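Local coordinates for acetylcholine-binding protein (Bulinus truncatus, PDB 2BJ0), which probably binds acetylcholine and related ligands as a soluble pentamer built like the extracellular ligand-binding domain of nicotinic acetylcholine receptors, at residues A[4-7]-A[8-11]; A[56-59]-A[60-63]; A[151-155]-A[156-160]; A[185-188]-A[189-193]. One frame throughout, in Å; residues are numbered along the deposited sequence.

Contact 1 of 4, residues A[4-7]-A[8-11]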
# COMPACT_ATOMS: atom_id res chain seq x y z
N TRP A 4 -7.32 -30.54 4.73
CA TRP A 4 -7.77 -29.15 4.92
C TRP A 4 -8.12 -28.79 6.34
O TRP A 4 -7.84 -27.69 6.80
CB TRP A 4 -8.96 -28.83 4.01
CG TRP A 4 -8.61 -28.87 2.57
CD1 TRP A 4 -8.90 -29.85 1.71
CD2 TRP A 4 -7.90 -27.86 1.82
NE1 TRP A 4 -8.43 -29.54 0.46
CE2 TRP A 4 -7.80 -28.32 0.50
CE3 TRP A 4 -7.33 -26.61 2.15
CZ2 TRP A 4 -7.16 -27.58 -0.52
CZ3 TRP A 4 -6.70 -25.88 1.15
CH2 TRP A 4 -6.63 -26.36 -0.17
N THR A 5 -8.72 -29.72 7.06
CA THR A 5 -9.04 -29.49 8.45
C THR A 5 -7.81 -29.32 9.34
O THR A 5 -7.88 -28.70 10.38
CB THR A 5 -9.89 -30.64 8.99
OG1 THR A 5 -9.40 -31.86 8.43
CG2 THR A 5 -11.33 -30.53 8.47
N LEU A 6 -6.68 -29.91 8.95
CA LEU A 6 -5.45 -29.67 9.71
C LEU A 6 -4.99 -28.21 9.48
O LEU A 6 -4.54 -27.54 10.40
CB LEU A 6 -4.35 -30.65 9.30
CG LEU A 6 -3.03 -30.51 10.06
CD1 LEU A 6 -3.19 -30.58 11.54
CD2 LEU A 6 -2.12 -31.61 9.59
N LEU A 7 -5.14 -27.73 8.26
CA LEU A 7 -4.76 -26.37 7.92
C LEU A 7 -5.51 -25.39 8.81
O LEU A 7 -4.98 -24.35 9.21
CB LEU A 7 -5.00 -26.11 6.44
CG LEU A 7 -4.16 -25.05 5.75
CD1 LEU A 7 -2.66 -25.20 6.12
CD2 LEU A 7 -4.38 -25.19 4.27
N ASN A 8 -6.73 -25.73 9.19
CA ASN A 8 -7.47 -24.90 10.12
C ASN A 8 -6.86 -24.82 11.51
O ASN A 8 -6.95 -23.78 12.16
CB ASN A 8 -8.93 -25.38 10.19
CG ASN A 8 -9.63 -25.31 8.84
OD1 ASN A 8 -9.13 -24.72 7.86
ND2 ASN A 8 -10.81 -25.93 8.77
N GLN A 9 -6.27 -25.91 12.01
CA GLN A 9 -5.47 -25.83 13.25
C GLN A 9 -4.21 -24.96 13.01
O GLN A 9 -3.91 -24.07 13.79
CB GLN A 9 -5.06 -27.23 13.77
CG GLN A 9 -4.14 -27.16 15.00
CD GLN A 9 -3.47 -28.47 15.37
OE1 GLN A 9 -3.59 -29.46 14.65
NE2 GLN A 9 -2.76 -28.48 16.51
N ILE A 10 -3.49 -25.24 11.92
CA ILE A 10 -2.25 -24.55 11.55
C ILE A 10 -2.47 -23.04 11.41
O ILE A 10 -1.76 -22.24 12.00
CB ILE A 10 -1.68 -25.16 10.24
CG1 ILE A 10 -1.16 -26.59 10.48
CG2 ILE A 10 -0.57 -24.27 9.63
CD1 ILE A 10 -0.69 -27.30 9.24
N THR A 11 -3.48 -22.64 10.64
CA THR A 11 -3.80 -21.23 10.56
C THR A 11 -4.30 -20.68 11.90
O THR A 11 -3.95 -19.57 12.33
CB THR A 11 -4.82 -21.06 9.46
OG1 THR A 11 -4.27 -21.63 8.26
CG2 THR A 11 -5.02 -19.56 9.14

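Contact 2 of 4, residues A[56-59]-A[60-63]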
# COMPACT_ATOMS: atom_id res chain seq x y z
N TRP A 56 12.55 -24.20 8.75
CA TRP A 56 12.29 -24.69 10.09
C TRP A 56 11.38 -25.88 9.96
O TRP A 56 10.88 -26.13 8.89
CB TRP A 56 11.71 -23.59 11.00
CG TRP A 56 10.36 -23.15 10.59
CD1 TRP A 56 9.17 -23.55 11.13
CD2 TRP A 56 10.03 -22.27 9.52
NE1 TRP A 56 8.12 -22.95 10.47
CE2 TRP A 56 8.62 -22.14 9.49
CE3 TRP A 56 10.79 -21.55 8.59
CZ2 TRP A 56 7.97 -21.35 8.54
CZ3 TRP A 56 10.12 -20.74 7.66
CH2 TRP A 56 8.73 -20.66 7.65
N LYS A 57 11.19 -26.64 11.03
CA LYS A 57 10.40 -27.87 10.95
C LYS A 57 9.34 -27.90 12.04
O LYS A 57 9.60 -27.52 13.19
CB LYS A 57 11.32 -29.07 11.08
CG LYS A 57 10.69 -30.43 10.88
CD LYS A 57 11.72 -31.52 11.19
CE LYS A 57 11.22 -32.87 10.74
NZ LYS A 57 12.37 -33.80 10.67
N VAL A 58 8.13 -28.29 11.67
CA VAL A 58 7.03 -28.46 12.61
C VAL A 58 6.49 -29.87 12.40
O VAL A 58 5.77 -30.12 11.41
CB VAL A 58 5.90 -27.40 12.41
CG1 VAL A 58 4.83 -27.53 13.51
CG2 VAL A 58 6.47 -25.99 12.39
N PRO A 59 6.88 -30.81 13.26
CA PRO A 59 6.42 -32.20 13.16
C PRO A 59 4.91 -32.38 12.86
O PRO A 59 4.55 -33.08 11.91
CB PRO A 59 6.82 -32.77 14.52
CG PRO A 59 8.21 -32.07 14.73
CD PRO A 59 7.81 -30.63 14.39
N TYR A 60 4.05 -31.71 13.61
CA TYR A 60 2.60 -31.90 13.40
C TYR A 60 2.09 -31.55 11.96
O TYR A 60 1.05 -32.05 11.56
CB TYR A 60 1.78 -31.29 14.55
CG TYR A 60 1.26 -29.86 14.41
CD1 TYR A 60 0.10 -29.58 13.70
CD2 TYR A 60 1.90 -28.81 15.07
CE1 TYR A 60 -0.40 -28.27 13.61
CE2 TYR A 60 1.42 -27.50 14.99
CZ TYR A 60 0.26 -27.24 14.26
OH TYR A 60 -0.21 -25.95 14.19
N TYR A 61 2.85 -30.73 11.22
CA TYR A 61 2.54 -30.37 9.82
C TYR A 61 2.62 -31.56 8.87
O TYR A 61 2.02 -31.52 7.79
CB TYR A 61 3.47 -29.26 9.26
CG TYR A 61 3.35 -27.84 9.83
CD1 TYR A 61 2.57 -27.56 10.96
CD2 TYR A 61 4.07 -26.79 9.25
CE1 TYR A 61 2.51 -26.25 11.50
CE2 TYR A 61 4.01 -25.49 9.77
CZ TYR A 61 3.24 -25.23 10.88
OH TYR A 61 3.20 -23.94 11.38
N SER A 62 3.36 -32.60 9.25
CA SER A 62 3.56 -33.74 8.32
C SER A 62 2.25 -34.43 7.91
O SER A 62 2.18 -35.06 6.87
CB SER A 62 4.50 -34.78 8.93
OG SER A 62 3.88 -35.41 10.04
N SER A 63 1.22 -34.31 8.74
CA SER A 63 -0.07 -34.92 8.45
C SER A 63 -0.85 -34.17 7.37
O SER A 63 -1.95 -34.55 7.01
CB SER A 63 -0.89 -34.99 9.71
OG SER A 63 -0.40 -36.04 10.51
O HOH W 1 5.43 -22.46 11.08

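Contact 3 of 4, residues A[151-155]-A[156-160]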
# COMPACT_ATOMS: atom_id res chain seq x y z
N LEU A 151 18.68 -19.21 15.84
CA LEU A 151 19.19 -19.11 14.48
C LEU A 151 20.38 -20.02 14.31
O LEU A 151 21.21 -20.13 15.22
CB LEU A 151 19.67 -17.68 14.17
CG LEU A 151 18.62 -16.66 13.79
CD1 LEU A 151 19.25 -15.34 13.40
CD2 LEU A 151 17.79 -17.20 12.64
N ILE A 152 20.46 -20.67 13.16
CA ILE A 152 21.60 -21.50 12.81
C ILE A 152 21.91 -21.24 11.33
O ILE A 152 21.03 -20.85 10.55
CB ILE A 152 21.33 -23.03 13.09
CG1 ILE A 152 20.16 -23.56 12.26
CG2 ILE A 152 21.10 -23.31 14.60
CD1 ILE A 152 19.88 -25.07 12.46
N THR A 153 23.17 -21.41 10.97
CA THR A 153 23.55 -21.39 9.57
C THR A 153 22.96 -22.60 8.84
O THR A 153 23.04 -23.75 9.30
CB THR A 153 25.08 -21.29 9.42
OG1 THR A 153 25.49 -19.97 9.79
CG2 THR A 153 25.54 -21.38 7.95
N GLY A 154 22.32 -22.31 7.72
CA GLY A 154 21.71 -23.36 6.90
C GLY A 154 22.69 -24.22 6.13
O GLY A 154 23.90 -23.96 6.13
N GLU A 155 22.13 -25.22 5.44
CA GLU A 155 22.88 -26.25 4.72
C GLU A 155 24.01 -25.81 3.78
O GLU A 155 24.97 -26.55 3.56
CB GLU A 155 21.90 -27.10 3.92
CG GLU A 155 20.97 -27.93 4.77
CD GLU A 155 20.20 -28.93 3.93
OE1 GLU A 155 19.57 -28.51 2.93
OE2 GLU A 155 20.25 -30.13 4.27
N GLU A 156 23.89 -24.61 3.22
CA GLU A 156 24.86 -24.11 2.25
C GLU A 156 26.14 -23.55 2.87
O GLU A 156 27.06 -23.14 2.17
CB GLU A 156 24.20 -23.06 1.36
CG GLU A 156 23.02 -23.62 0.57
CD GLU A 156 22.64 -22.71 -0.57
OE1 GLU A 156 23.51 -21.95 -1.02
OE2 GLU A 156 21.46 -22.75 -1.01
N GLY A 157 26.18 -23.56 4.20
CA GLY A 157 27.28 -22.97 4.95
C GLY A 157 27.31 -21.45 4.88
O GLY A 157 26.33 -20.79 4.52
N VAL A 158 28.48 -20.91 5.22
CA VAL A 158 28.68 -19.49 5.37
C VAL A 158 29.29 -18.93 4.07
O VAL A 158 29.54 -17.74 3.94
CB VAL A 158 29.59 -19.26 6.63
CG1 VAL A 158 30.50 -18.02 6.53
CG2 VAL A 158 28.73 -19.22 7.89
N VAL A 159 29.47 -19.81 3.10
CA VAL A 159 30.42 -19.56 2.01
C VAL A 159 29.82 -19.35 0.62
O VAL A 159 30.56 -19.05 -0.32
CB VAL A 159 31.43 -20.73 1.91
CG1 VAL A 159 32.32 -20.75 3.15
CG2 VAL A 159 30.68 -22.08 1.72
N ASN A 160 28.51 -19.50 0.48
CA ASN A 160 27.91 -19.36 -0.85
C ASN A 160 26.94 -18.21 -1.16
O ASN A 160 26.13 -18.31 -2.10
CB ASN A 160 27.35 -20.69 -1.30
CG ASN A 160 28.28 -21.38 -2.25
OD1 ASN A 160 28.60 -20.84 -3.34
ND2 ASN A 160 28.80 -22.53 -1.84

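Contact 4 of 4, residues A[185-188]-A[189-193]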
# COMPACT_ATOMS: atom_id res chain seq x y z
N SER A 185 17.94 -4.28 25.84
CA SER A 185 17.35 -3.53 26.93
C SER A 185 15.97 -4.03 27.38
O SER A 185 15.70 -4.16 28.57
CB SER A 185 17.23 -2.08 26.48
OG SER A 185 16.90 -1.24 27.55
N CYS A 186 15.11 -4.30 26.41
CA CYS A 186 13.74 -4.74 26.66
C CYS A 186 13.62 -6.01 27.52
O CYS A 186 12.66 -6.15 28.30
CB CYS A 186 13.05 -5.01 25.32
SG CYS A 186 13.72 -6.51 24.53
N CYS A 187 14.57 -6.93 27.39
CA CYS A 187 14.34 -8.32 27.73
C CYS A 187 15.48 -9.00 28.48
O CYS A 187 16.63 -8.60 28.39
CB CYS A 187 14.03 -9.10 26.44
SG CYS A 187 12.91 -8.22 25.32
N GLU A 188 15.14 -10.05 29.22
CA GLU A 188 16.12 -10.76 30.02
C GLU A 188 17.00 -11.67 29.14
O GLU A 188 18.22 -11.72 29.32
CB GLU A 188 15.43 -11.57 31.12
CG GLU A 188 16.32 -11.81 32.33
CD GLU A 188 15.92 -13.03 33.14
OE1 GLU A 188 14.77 -13.51 32.98
OE2 GLU A 188 16.77 -13.51 33.93
N ASN A 189 16.36 -12.37 28.20
CA ASN A 189 17.09 -13.28 27.29
C ASN A 189 17.77 -12.56 26.11
O ASN A 189 17.41 -11.43 25.74
CB ASN A 189 16.17 -14.40 26.77
CG ASN A 189 15.51 -15.21 27.89
OD1 ASN A 189 16.18 -15.66 28.84
ND2 ASN A 189 14.20 -15.42 27.78
N MET A 190 18.77 -13.22 25.54
CA MET A 190 19.42 -12.70 24.36
C MET A 190 18.65 -13.03 23.07
O MET A 190 17.81 -13.93 23.04
CB MET A 190 20.84 -13.24 24.26
CG MET A 190 21.75 -12.92 25.44
SD MET A 190 23.41 -13.49 24.97
CE MET A 190 23.87 -14.48 26.41
N TYR A 191 18.94 -12.27 22.03
CA TYR A 191 18.40 -12.49 20.70
C TYR A 191 19.53 -12.95 19.78
O TYR A 191 20.61 -12.41 19.84
CB TYR A 191 17.78 -11.18 20.19
CG TYR A 191 16.44 -10.92 20.83
CD1 TYR A 191 16.34 -10.61 22.19
CD2 TYR A 191 15.27 -10.98 20.08
CE1 TYR A 191 15.09 -10.38 22.80
CE2 TYR A 191 14.03 -10.76 20.68
CZ TYR A 191 13.95 -10.46 22.02
OH TYR A 191 12.72 -10.26 22.61
N ASP A 192 19.28 -13.95 18.95
CA ASP A 192 20.21 -14.32 17.90
C ASP A 192 20.14 -13.40 16.68
O ASP A 192 19.05 -12.96 16.29
CB ASP A 192 19.92 -15.72 17.42
CG ASP A 192 20.23 -16.78 18.47
OD1 ASP A 192 20.80 -16.47 19.53
OD2 ASP A 192 19.89 -17.95 18.29
N ASP A 193 21.28 -13.14 16.07
CA ASP A 193 21.28 -12.54 14.75
C ASP A 193 22.31 -13.18 13.86
O ASP A 193 23.28 -13.77 14.35
CB ASP A 193 21.41 -11.02 14.80
CG ASP A 193 22.74 -10.57 15.32
OD1 ASP A 193 23.70 -10.48 14.53
OD2 ASP A 193 22.91 -10.24 16.52

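Contact 1 of 4, residues A[4-7]-A[8-11]
I10 fits its two branches against two successive leucines one turn earlier in helix 4-12. Its CD1 methyl reaches the branch point of L6, 4.1 Å from L6 CG, while its CG2 lies 4.2 Å from L7 CD1. The fork follows from the first torsion: CG1 is anti to the carbonyl carbon (chi1 -70°), which sends the long branch toward L6 and leaves CG2 for L7. The buried side chain of L7 also packs on D15 of a neighbouring subunit. Leucine and isoleucine suit the buried positions 7 and 10 because they offer only hydrocarbon; L6 lies at the border of this inner side, where it touches S63.

N8 and Q9 are exposed and make the outer side polar. The extended chain of Q9 brings OE1 to 3.3 Å from L6 CD1, a plain packing approach, and Q9 NE2 is bonded to E13.

T11 lies close to the preceding turn, with CB 3.3 Å from L7 O; its hydroxyl is hydrogen-bonded to the backbone oxygen of K79, which ties the helix to a loop.

The backbone bonds tighten along the segment. N8 N reaches W4 O at 3.3 Å, I10 N reaches L6 O at 3.0 Å, and T11 N meets L7 O at 2.7 Å, nearly straight (176° at the hydrogen). This is an amphipathic alpha-helix, the N-terminal helix characteristic of the ligand-binding domain of pentameric Cys-loop receptors.

Contact 2 of 4, residues A[56-59]-A[60-63]
In the 3-10 turn that follows strand 45-57, V58 sits on one face of the Y61 ring in a CH-pi contact. V58 CB stands 3.4 Å from the ring centroid, only 3° off the normal, and its methyls straddle that same face: CG1 lies 3.3 Å from Y61 CE1, CG2 3.6 Å from Y61 CE2. CG1, anti to the backbone N (chi1 -174°), also meets Y60 CD2 at 3.6 Å. A branched valine can thus touch both tyrosines, with its CB over the face of Y61 and CG1 reaching Y60.

The turn is closed by Y61 N bonding to V58 O, and P59 O is gripped twice, by S62 N at 3.0 Å and by S62 OG at 3.1 Å. Proline suits the start of the 3-10 segment, just after V58, where its ring restrains phi and no N-H is needed.

At the far end of the ring, a water links Y61 OH (2.7 Å) with W56 NE1 (2.8 Å), lying in the plane of the indole. A phenylalanine here would lack the hydroxyl and would probably leave this water without its tyrosine mate. Y61 also packs on I10 and V110. The arrangement is a 3-10 turn at the end of strand 45-57, against which helix 4-12 packs, in the beta-sandwich fold of the Cys-loop receptor ligand-binding domain.

Contact 3 of 4, residues A[151-155]-A[156-160]
T153 leans its methyl onto the backbone of G157, with CG2 3.5 Å from G157 C, and this is the tight part of the contact. The methyl is anti to the threonine N (chi1 -72° for OG1), which brings it over the returning chain, while OG1 lies 3.8 Å from V158 CG2; the side chains of T153 and V158 cross at about a right angle. T153 OG1 also makes a weak hydrogen bond with Q177 of strand 170-183, and V158 packs against the same strand, so a small branched residue serves well at this corner.

Between T153 and V158 the chain reverses through a type I beta turn from G154 to G157, closed by G157 N to G154 O at 3.0 Å. G157 leaves the turn with positive phi (70°), a conformation that by itself favours glycine.

The loose side is the outer corner of the turn. E155 extends its chain away from the other segment and is exposed, as a charged residue at a turn's tip can afford to be. E156, next to it, likewise leads away from the turn, but its carboxylate is well engaged: OE1 forms a salt bridge with K32, and OE2 accepts hydrogen bonds from Q53 and from S185 of a neighbouring subunit. N30 receives its backbone N-H. The turn thus opens the loop between strands 149-153 and 170-183, which corresponds to loop F of the nicotinic receptor family, on the complementary face of the subunit interface.

Contact 4 of 4, residues A[185-188]-A[189-193]
From C187 the backbone runs extended, folds back at E188 and straightens again at N189 to enter strand 190-202, which lets the side chain of Y191 return to C187, with no backbone hydrogen bond joining the two segments. The phenol meets the disulfide: C187 SG lies 3.4 Å from Y191 OH and 4.0 Å from Y191 CE1, and its direction from the ring centroid is oblique, 74° off the ring normal. C187 CB touches Y191 CE1 too, at 4.0 Å. C186 SG is a more distant neighbour of the ring, 5.4 Å from the Y191 centroid.

The adjacent cysteines C186 and C187 are joined by a bond of 2.1 Å between their SG atoms, the vicinal disulfide that marks the tip of loop C in acetylcholine-binding proteins and nicotinic alpha subunits. In this family the tyrosine after it belongs to the aromatic cage of the ligand site; here Y191 packs on Y88, and its side chain comes within about 3 Å, nearest atoms, of a bound 3-cyclohexyl-1-propylsulfonic acid, probably from the crystallisation liquor.

Y191 holds CG anti to its carbonyl carbon (chi1 -76°), which brings the phenol end of the ring to the sulfurs. An alanine there would remove the ring and would probably leave the disulfide without its aromatic neighbour on this side, opening a gap next to Y88. N189 bonds D145 through ND2, while its buried carbonyl oxygen has no partner in the model.

How the contacts relate
Contacts 1 and 2 are partly buried and meet directly: I10 CD1 packs 3.7 Å from Y61 CD1, and Q9 lies against Y60, so the N-terminal helix and the 3-10 turn form one largely apolar joint at one end of the subunit. Contacts 3 and 4 lie at the surface, about 20 and 21 Å from contact 1 by nearest atoms, and their chemistry is more polar or sulfur-based. They are joined at their strands, where L151 N probably bonds to D192 OD2 at 3.0 Å. Contacts 2 and 3 reach the same sheet without touching. Contacts 3 and 4 also meet between subunits, through E156 and S185 of a neighbour.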